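Local coordinates for uncharacterized protein (Methanosarcina mazei, PDB 3R6A), which is of unknown function but belongs to the glyoxalase/bleomycin resistance/dioxygenase superfamily, whose members are built from beta-alpha-beta-beta-beta modules, at residues R92-V97 and R101-R106. Sequence-based numbering, arbitrary orientation.
Sequences RGPSKV and RNMTVR
R92 and T104 face each other as an antiparallel hydrogen-bonded pair, with R92 N donating to T104 O at 3.2 Å and T104 N to R92 O at 2.9 Å. Three residues on along the first strand, but only two back along the second, S95 and N102 form a second such pair: S95 N donates to N102 O and N102 N to S95 O, each at 2.9 Å. The difference is a beta bulge that takes up G93, with its positive phi of 74°, and P94, which follows a cis peptide bond. Each of three carbonyls in the ladder also receives a CA-H...O contact: R92 O from M103 CA, S95 O from R101 CA, and N102 O from P94 CA at 3.3 Å. With CG anti to its carbonyl carbon (chi1 -69°), the R92 chain runs alongside T104, CB to CB 3.7 Å, and brings CD near T104 OG1. V97 points toward the partner strand and sets both methyls against the end of the N102 side chain, crossing it at about a right angle. P94, packed against helix 76-84, lays CG alongside the selenium of M103, a selenomethionine, at 4.1 Å, and its CB meets R101 NH2 at 3.5 Å. The R101 guanidinium takes its charge partners outside the hairpin, D77 in a salt bridge and E117 in a weak, long ion pair. Backbone bonds thus hold edge strand 89-97 to strand 100-106 on both sides of the bulge, and R101 ties the hairpin to the helix.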
loop_
_atom_site.group_PDB
_atom_site.type_symbol
_atom_site.label_atom_id
_atom_site.label_comp_id
_atom_site.label_asym_id
_atom_site.label_seq_id
_atom_site.Cartn_x
_atom_site.Cartn_y
_atom_site.Cartn_z
ATOM N N ARG B 92 -1.527 -12.603 -14.741
ATOM C CA ARG B 92 -2.392 -11.804 -15.612
ATOM C C ARG B 92 -1.535 -10.879 -16.456
ATOM O O ARG B 92 -0.654 -10.215 -15.929
ATOM C CB ARG B 92 -3.351 -10.923 -14.810
ATOM C CG ARG B 92 -4.442 -11.632 -14.060
ATOM C CD ARG B 92 -5.425 -10.603 -13.522
ATOM N NE ARG B 92 -6.045 -9.831 -14.599
ATOM C CZ ARG B 92 -6.814 -10.355 -15.551
ATOM N NH1 ARG B 92 -7.063 -11.657 -15.568
ATOM N NH2 ARG B 92 -7.342 -9.574 -16.485
ATOM N N GLY B 93 -1.799 -10.831 -17.759
ATOM C CA GLY B 93 -1.034 -9.955 -18.631
ATOM C C GLY B 93 0.373 -10.435 -18.929
ATOM O O GLY B 93 0.695 -11.604 -18.687
ATOM N N PRO B 94 1.244 -9.559 -19.460
ATOM C CA PRO B 94 1.003 -8.148 -19.799
ATOM C C PRO B 94 -0.206 -7.921 -20.709
ATOM O O PRO B 94 -0.431 -8.664 -21.669
ATOM C CB PRO B 94 2.301 -7.727 -20.477
ATOM C CG PRO B 94 3.326 -8.597 -19.819
ATOM C CD PRO B 94 2.632 -9.937 -19.775
ATOM N N SER B 95 -0.980 -6.886 -20.401
ATOM C CA SER B 95 -2.163 -6.555 -21.181
ATOM C C SER B 95 -2.229 -5.059 -21.390
ATOM O O SER B 95 -1.854 -4.283 -20.510
ATOM C CB SER B 95 -3.432 -7.006 -20.455
ATOM O OG SER B 95 -3.431 -8.405 -20.243
ATOM N N LYS B 96 -2.713 -4.653 -22.556
ATOM C CA LYS B 96 -2.840 -3.240 -22.856
ATOM C C LYS B 96 -4.070 -2.678 -22.151
ATOM O O LYS B 96 -5.127 -3.311 -22.115
ATOM C CB LYS B 96 -2.958 -3.032 -24.369
ATOM C CG LYS B 96 -1.731 -3.500 -25.146
ATOM C CD LYS B 96 -1.907 -3.355 -26.654
ATOM C CE LYS B 96 -2.040 -1.897 -27.074
ATOM N NZ LYS B 96 -2.123 -1.755 -28.560
ATOM N N VAL B 97 -3.917 -1.496 -21.568
ATOM C CA VAL B 97 -5.017 -0.823 -20.889
ATOM C C VAL B 97 -4.970 0.633 -21.339
ATOM O O VAL B 97 -3.961 1.088 -21.877
ATOM C CB VAL B 97 -4.888 -0.921 -19.342
ATOM C CG1 VAL B 97 -5.052 -2.372 -18.902
ATOM C CG2 VAL B 97 -3.540 -0.385 -18.885
ATOM N N ARG B 101 0.063 -0.396 -19.939
ATOM C CA ARG B 101 0.051 -1.858 -19.869
ATOM C C ARG B 101 0.183 -2.299 -18.420
ATOM O O ARG B 101 0.884 -1.662 -17.642
ATOM C CB ARG B 101 1.225 -2.448 -20.653
ATOM C CG ARG B 101 1.227 -2.167 -22.137
ATOM C CD ARG B 101 2.607 -2.468 -22.709
ATOM N NE ARG B 101 2.981 -3.872 -22.557
ATOM C CZ ARG B 101 4.228 -4.296 -22.371
ATOM N NH1 ARG B 101 5.224 -3.425 -22.304
ATOM N NH2 ARG B 101 4.481 -5.590 -22.261
ATOM N N ASN B 102 -0.487 -3.387 -18.056
ATOM C CA ASN B 102 -0.388 -3.889 -16.687
ATOM C C ASN B 102 -0.225 -5.399 -16.703
ATOM O O ASN B 102 -0.410 -6.048 -17.731
ATOM C CB ASN B 102 -1.649 -3.605 -15.859
ATOM C CG ASN B 102 -2.153 -2.182 -15.983
ATOM O OD1 ASN B 102 -1.380 -1.236 -16.104
ATOM N ND2 ASN B 102 -3.474 -2.028 -15.920
HETATM N N MSE B 103 0.128 -5.937 -15.541
HETATM C CA MSE B 103 0.249 -7.376 -15.335
HETATM C C MSE B 103 0.141 -7.593 -13.836
HETATM O O MSE B 103 0.481 -6.710 -13.044
HETATM C CB MSE B 103 1.577 -7.933 -15.860
HETATM C CG MSE B 103 2.818 -7.458 -15.137
HETATM SE SE MSE B 103 4.395 -8.358 -15.834
HETATM C CE MSE B 103 5.717 -7.569 -14.657
ATOM N N THR B 104 -0.370 -8.750 -13.447
ATOM C CA THR B 104 -0.507 -9.075 -12.034
ATOM C C THR B 104 0.414 -10.253 -11.794
ATOM O O THR B 104 0.452 -11.195 -12.583
ATOM C CB THR B 104 -1.961 -9.415 -11.681
ATOM O OG1 THR B 104 -2.776 -8.255 -11.908
ATOM C CG2 THR B 104 -2.076 -9.812 -10.210
ATOM N N VAL B 105 1.162 -10.190 -10.703
ATOM C CA VAL B 105 2.151 -11.213 -10.414
ATOM C C VAL B 105 2.071 -11.779 -9.012
ATOM O O VAL B 105 1.819 -11.051 -8.060
ATOM C CB VAL B 105 3.567 -10.619 -10.596
ATOM C CG1 VAL B 105 4.634 -11.659 -10.275
ATOM C CG2 VAL B 105 3.728 -10.086 -12.012
ATOM N N ARG B 106 2.290 -13.086 -8.891
ATOM C CA ARG B 106 2.316 -13.715 -7.580
ATOM C C ARG B 106 3.782 -13.981 -7.270
ATOM O O ARG B 106 4.419 -14.823 -7.906
ATOM C CB ARG B 106 1.542 -15.044 -7.560
ATOM C CG ARG B 106 1.563 -15.725 -6.183
ATOM C CD ARG B 106 0.829 -17.067 -6.198
ATOM N NE ARG B 106 0.707 -17.658 -4.861
ATOM C CZ ARG B 106 1.681 -18.298 -4.218
ATOM N NH1 ARG B 106 2.875 -18.449 -4.773
ATOM N NH2 ARG B 106 1.458 -18.785 -3.005
#